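Local coordinates for odorant-binding protein 47 (Anopheles gambiae, PDB 3PM2) that binds hydrophobic odorants such as menthol, citronellal and indole and is thought to carry them through the fluid around olfactory dendrites, at residues E17-P22 against P90-I95; C55-V60 against T136-M141. One frame throughout, in Å; residues are numbered along the deposited sequence.

In the fold
Both contacts are buried, but they sit at different depths. Contact 2 lies about 5 Å from the centre of the chain, measured from its own centre, and contact 1 about 15 Å. Their centres are 19 Å apart and they do not touch. Contact 2 joins helices 55-63 and 133-147 through aliphatic groups alone. Contact 1 joins a loop to the N-terminal part of helix 92-109. Its chemistry is mixed: an indole meets proline, sulfur and a bridging water. Helix 133-147 supplies Leu138 to contact 2 and Leu145 beside Pro22. Helix 74-85 touches both sites. In contact 1 a disulfide sulfur touches the ring; in contact 2 the disulfides lie on other faces of the segments.

Contact 1. Residues E17-P22 against P90-I95; sequences ECCVTP and PEWNKI
Pro22 lies over one face of the Trp92 indole in a CH-pi contact. Pro22 CD stands 3.8 Å from the centroid of the six-membered ring of Trp92, 23° off the ring normal. CD and CG both rest on the CE3 side of the ring, so the proline is shifted toward the rim. On the opposite face Ile95, one turn on in helix 92-109, brings its CD1 above the rim.

A sulfur-aromatic contact is made at the ring edge. Cys19 SG lies in the indole plane, 3.6 Å from Trp92 CZ2. With chi1 at -174° this sulfur is anti to the backbone N and swings out toward the indole. It is disulfide-bonded to Cys149. Thr21 CG2 adds a methyl 4.1 Å from Trp92 CH2, at a slant to the ring.

The polar link runs through one water. The water donates to Val20 O at 2.7 Å and accepts from Trp92 NE1 at 2.9 Å. No direct hydrogen bond joins the two segments. Thr85 of helix 74-85 also touches both Pro22 and Trp92.

The contact joins the loop before helix 27-44 to the N-terminal part of helix 92-109, within the helical, disulfide-rich fold of this C-plus odorant-binding protein. Its chemistry implies a buried indole whose tilt is probably restricted by contacts on both faces. The disulfide sulfur meets its rim, and the water satisfies its one N-H.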
loop_
_atom_site.group_PDB
_atom_site.type_symbol
_atom_site.label_atom_id
_atom_site.label_comp_id
_atom_site.label_asym_id
_atom_site.label_seq_id
_atom_site.Cartn_x
_atom_site.Cartn_y
_atom_site.Cartn_z
ATOM N N GLU A 17 1.353 16.578 2.389
ATOM C CA GLU A 17 0.805 17.915 2.608
ATOM C C GLU A 17 -0.608 17.892 3.218
ATOM O O GLU A 17 -1.106 18.926 3.659
ATOM C CB GLU A 17 0.874 18.732 1.322
ATOM C CG GLU A 17 2.304 19.069 0.939
ATOM C CD GLU A 17 2.489 19.778 -0.384
ATOM O OE1 GLU A 17 1.474 20.125 -1.031
ATOM O OE2 GLU A 17 3.659 20.001 -0.768
ATOM N N CYS A 18 -1.248 16.706 3.243
ATOM C CA CYS A 18 -2.550 16.488 3.868
ATOM C C CYS A 18 -2.369 15.921 5.261
ATOM O O CYS A 18 -3.105 16.307 6.158
ATOM C CB CYS A 18 -3.416 15.572 3.016
ATOM S SG CYS A 18 -3.830 16.274 1.410
ATOM N N CYS A 19 -1.452 14.950 5.418
ATOM C CA CYS A 19 -1.151 14.311 6.705
ATOM C C CYS A 19 0.218 13.666 6.644
ATOM O O CYS A 19 0.525 12.979 5.664
ATOM C CB CYS A 19 -2.225 13.291 7.099
ATOM S SG CYS A 19 -1.991 12.588 8.760
ATOM N N VAL A 20 1.022 13.825 7.713
ATOM C CA VAL A 20 2.310 13.166 7.808
ATOM C C VAL A 20 2.018 11.818 8.477
ATOM O O VAL A 20 1.553 11.777 9.615
ATOM C CB VAL A 20 3.383 14.018 8.538
ATOM C CG1 VAL A 20 4.703 13.263 8.631
ATOM C CG2 VAL A 20 3.586 15.358 7.830
ATOM N N THR A 21 2.212 10.723 7.740
ATOM C CA THR A 21 1.864 9.381 8.224
ATOM C C THR A 21 3.107 8.528 8.511
ATOM O O THR A 21 4.173 8.766 7.934
ATOM C CB THR A 21 1.004 8.646 7.152
ATOM O OG1 THR A 21 1.721 8.641 5.936
ATOM C CG2 THR A 21 -0.370 9.282 6.916
ATOM N N PRO A 22 2.977 7.472 9.343
ATOM C CA PRO A 22 4.096 6.541 9.535
ATOM C C PRO A 22 4.462 5.862 8.211
ATOM O O PRO A 22 3.647 5.814 7.271
ATOM C CB PRO A 22 3.516 5.512 10.514
ATOM C CG PRO A 22 2.439 6.253 11.230
ATOM C CD PRO A 22 1.807 7.037 10.125
ATOM N N PRO A 90 1.868 11.265 19.603
ATOM C CA PRO A 90 1.698 9.982 20.319
ATOM C C PRO A 90 0.507 9.146 19.896
ATOM O O PRO A 90 0.493 7.937 20.147
ATOM C CB PRO A 90 1.636 10.387 21.793
ATOM C CG PRO A 90 1.251 11.827 21.786
ATOM C CD PRO A 90 1.847 12.410 20.538
ATOM N N GLU A 91 -0.473 9.770 19.233
ATOM C CA GLU A 91 -1.654 9.080 18.692
ATOM C C GLU A 91 -1.267 7.976 17.695
ATOM O O GLU A 91 -1.974 6.977 17.579
ATOM C CB GLU A 91 -2.572 10.063 17.967
ATOM C CG GLU A 91 -3.268 11.056 18.888
ATOM C CD GLU A 91 -2.486 12.285 19.310
ATOM O OE1 GLU A 91 -1.266 12.362 19.043
ATOM O OE2 GLU A 91 -3.090 13.153 19.973
ATOM N N TRP A 92 -0.156 8.166 16.979
ATOM C CA TRP A 92 0.300 7.222 15.957
ATOM C C TRP A 92 0.683 5.820 16.412
ATOM O O TRP A 92 0.534 4.891 15.620
ATOM C CB TRP A 92 1.361 7.846 15.066
ATOM C CG TRP A 92 0.821 8.919 14.156
ATOM C CD1 TRP A 92 1.094 10.255 14.224
ATOM C CD2 TRP A 92 -0.054 8.745 13.024
ATOM N NE1 TRP A 92 0.453 10.925 13.202
ATOM C CE2 TRP A 92 -0.290 10.029 12.475
ATOM C CE3 TRP A 92 -0.732 7.639 12.473
ATOM C CZ2 TRP A 92 -1.104 10.231 11.355
ATOM C CZ3 TRP A 92 -1.537 7.840 11.347
ATOM C CH2 TRP A 92 -1.729 9.123 10.811
ATOM N N ASN A 93 1.111 5.641 17.678
ATOM C CA ASN A 93 1.476 4.315 18.196
ATOM C C ASN A 93 0.314 3.327 18.064
ATOM O O ASN A 93 0.460 2.312 17.369
ATOM C CB ASN A 93 1.966 4.392 19.648
ATOM C CG ASN A 93 2.442 3.066 20.167
ATOM O OD1 ASN A 93 1.707 2.332 20.835
ATOM N ND2 ASN A 93 3.661 2.712 19.817
ATOM N N LYS A 94 -0.840 3.653 18.700
ATOM C CA LYS A 94 -2.049 2.826 18.677
ATOM C C LYS A 94 -2.664 2.736 17.295
ATOM O O LYS A 94 -3.119 1.660 16.922
ATOM C CB LYS A 94 -3.109 3.323 19.679
ATOM C CG LYS A 94 -4.070 2.228 20.145
ATOM C CD LYS A 94 -3.448 1.357 21.245
ATOM C CE LYS A 94 -3.489 -0.109 20.893
ATOM N NZ LYS A 94 -2.460 -0.883 21.638
ATOM N N ILE A 95 -2.714 3.858 16.552
ATOM C CA ILE A 95 -3.281 3.873 15.205
ATOM C C ILE A 95 -2.505 2.879 14.336
ATOM O O ILE A 95 -3.120 2.056 13.672
ATOM C CB ILE A 95 -3.271 5.295 14.595
ATOM C CG1 ILE A 95 -4.212 6.252 15.381
ATOM C CG2 ILE A 95 -3.646 5.230 13.118
ATOM C CD1 ILE A 95 -4.182 7.747 14.862
HETATM O O HOH W 1 1.063 13.372 11.700
#

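Contact 2. Residues C55-V60 against T136-M141; sequences CVAECV and TILACM
Leu138 reaches across to Ala57 and Val60 with a single methyl, CD2. Leu138 CD2 lies 3.9 Å from Ala57 CB and 4.0 Å from Val60 CG1. Leu138 CD2 is also 3.9 Å from Ala57 CA, so it sits close against the backbone of helix 55-63. Ala57 and Val60 are three residues apart and offer neighbouring points on one side of that helix.

The leucine conformation sets this up. CG is anti to the backbone N (chi1 -169°). With chi2 at 63°, CD2 is anti to CA, at the far end of the extended chain, toward helix 55-63. Val60 is turned with CG1 anti to its backbone N (chi1 168°). CB and CG1 of Val60 together lie along Leu138 CD2, with Val60 CB 4.1 Å from it. The two side chains meet at about a right angle. The side chain of Ala57 is a single methyl, and Leu138 CD2 meets both it and the CA behind it. Consistent with the small alanine, Ala57 CA and Leu138 CA are 6.5 Å apart.

Other parts of the chain extend the packing. Leu138 also touches Tyr81 of helix 74-85, and Val60 touches Leu24 and Val25. Three disulfides tie the two segments to other parts of the chain: Cys55 to Cys130, Cys59 to Cys33, and Cys140 to Cys103.

No hydrogen bond or charge pair crosses between the segments. Within the all-helical PBP/GOBP fold this is thus a purely apolar helix-helix contact, resting on one methyl against an alanine and a valine.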
loop_
_atom_site.group_PDB
_atom_site.type_symbol
_atom_site.label_atom_id
_atom_site.label_comp_id
_atom_site.label_asym_id
_atom_site.label_seq_id
_atom_site.Cartn_x
_atom_site.Cartn_y
_atom_site.Cartn_z
ATOM N N CYS A 55 3.820 -5.569 -8.030
ATOM C CA CYS A 55 5.283 -5.672 -7.953
ATOM C C CYS A 55 5.949 -4.495 -7.280
ATOM O O CYS A 55 7.044 -4.652 -6.745
ATOM C CB CYS A 55 5.897 -5.952 -9.319
ATOM S SG CYS A 55 5.557 -7.619 -9.951
ATOM N N VAL A 56 5.316 -3.292 -7.330
ATOM C CA VAL A 56 5.853 -2.123 -6.644
ATOM C C VAL A 56 5.999 -2.512 -5.158
ATOM O O VAL A 56 7.049 -2.285 -4.556
ATOM C CB VAL A 56 4.939 -0.859 -6.798
ATOM C CG1 VAL A 56 5.421 0.283 -5.897
ATOM C CG2 VAL A 56 4.841 -0.400 -8.255
ATOM N N ALA A 57 4.935 -3.094 -4.577
ATOM C CA ALA A 57 4.921 -3.496 -3.158
ATOM C C ALA A 57 5.880 -4.613 -2.844
ATOM O O ALA A 57 6.541 -4.572 -1.802
ATOM C CB ALA A 57 3.506 -3.885 -2.733
ATOM N N GLU A 58 5.971 -5.630 -3.721
ATOM C CA GLU A 58 6.926 -6.713 -3.467
ATOM C C GLU A 58 8.365 -6.162 -3.446
ATOM O O GLU A 58 9.163 -6.565 -2.600
ATOM C CB GLU A 58 6.758 -7.844 -4.473
ATOM C CG GLU A 58 7.694 -9.016 -4.202
ATOM C CD GLU A 58 7.311 -10.281 -4.938
ATOM O OE1 GLU A 58 6.172 -10.756 -4.741
ATOM O OE2 GLU A 58 8.153 -10.812 -5.697
ATOM N N CYS A 59 8.667 -5.211 -4.345
ATOM C CA CYS A 59 9.966 -4.536 -4.433
ATOM C C CYS A 59 10.282 -3.827 -3.093
ATOM O O CYS A 59 11.395 -3.974 -2.563
ATOM C CB CYS A 59 9.968 -3.558 -5.611
ATOM S SG CYS A 59 11.479 -2.566 -5.761
ATOM N N VAL A 60 9.282 -3.079 -2.535
ATOM C CA VAL A 60 9.391 -2.361 -1.275
ATOM C C VAL A 60 9.658 -3.368 -0.156
ATOM O O VAL A 60 10.536 -3.148 0.674
ATOM C CB VAL A 60 8.126 -1.511 -0.978
ATOM C CG1 VAL A 60 8.127 -1.018 0.466
ATOM C CG2 VAL A 60 8.002 -0.323 -1.940
ATOM N N THR A 136 -1.170 -6.454 -0.787
ATOM C CA THR A 136 -2.353 -6.543 0.102
ATOM C C THR A 136 -2.056 -5.787 1.401
ATOM O O THR A 136 -2.848 -4.937 1.807
ATOM C CB THR A 136 -2.699 -8.006 0.373
ATOM O OG1 THR A 136 -2.926 -8.648 -0.890
ATOM C CG2 THR A 136 -3.917 -8.157 1.262
ATOM N N ILE A 137 -0.896 -6.062 2.015
ATOM C CA ILE A 137 -0.503 -5.424 3.276
ATOM C C ILE A 137 -0.212 -3.954 3.105
ATOM O O ILE A 137 -0.767 -3.110 3.846
ATOM C CB ILE A 137 0.674 -6.190 3.973
ATOM C CG1 ILE A 137 0.290 -7.674 4.307
ATOM C CG2 ILE A 137 1.163 -5.456 5.250
ATOM C CD1 ILE A 137 -0.852 -7.849 5.369
ATOM N N LEU A 138 0.668 -3.629 2.143
ATOM C CA LEU A 138 1.120 -2.263 1.943
ATOM C C LEU A 138 0.009 -1.291 1.534
ATOM O O LEU A 138 -0.053 -0.165 2.064
ATOM C CB LEU A 138 2.324 -2.217 0.968
ATOM C CG LEU A 138 3.076 -0.882 0.870
ATOM C CD1 LEU A 138 3.732 -0.500 2.221
ATOM C CD2 LEU A 138 4.150 -0.942 -0.247
ATOM N N ALA A 139 -0.864 -1.724 0.601
ATOM C CA ALA A 139 -2.001 -0.926 0.145
ATOM C C ALA A 139 -2.905 -0.589 1.320
ATOM O O ALA A 139 -3.254 0.576 1.511
ATOM C CB ALA A 139 -2.801 -1.681 -0.916
ATOM N N CYS A 140 -3.257 -1.603 2.119
ATOM C CA CYS A 140 -4.103 -1.480 3.293
ATOM C C CYS A 140 -3.444 -0.557 4.333
ATOM O O CYS A 140 -4.120 0.309 4.897
ATOM C CB CYS A 140 -4.389 -2.862 3.868
ATOM S SG CYS A 140 -5.351 -2.840 5.391
ATOM N N MET A 141 -2.141 -0.723 4.578
ATOM C CA MET A 141 -1.454 0.125 5.556
ATOM C C MET A 141 -1.545 1.600 5.197
ATOM O O MET A 141 -1.940 2.426 6.027
ATOM C CB MET A 141 -0.006 -0.304 5.779
ATOM C CG MET A 141 0.143 -1.505 6.705
ATOM S SD MET A 141 -0.626 -1.363 8.343
ATOM C CE MET A 141 0.331 0.039 9.029
#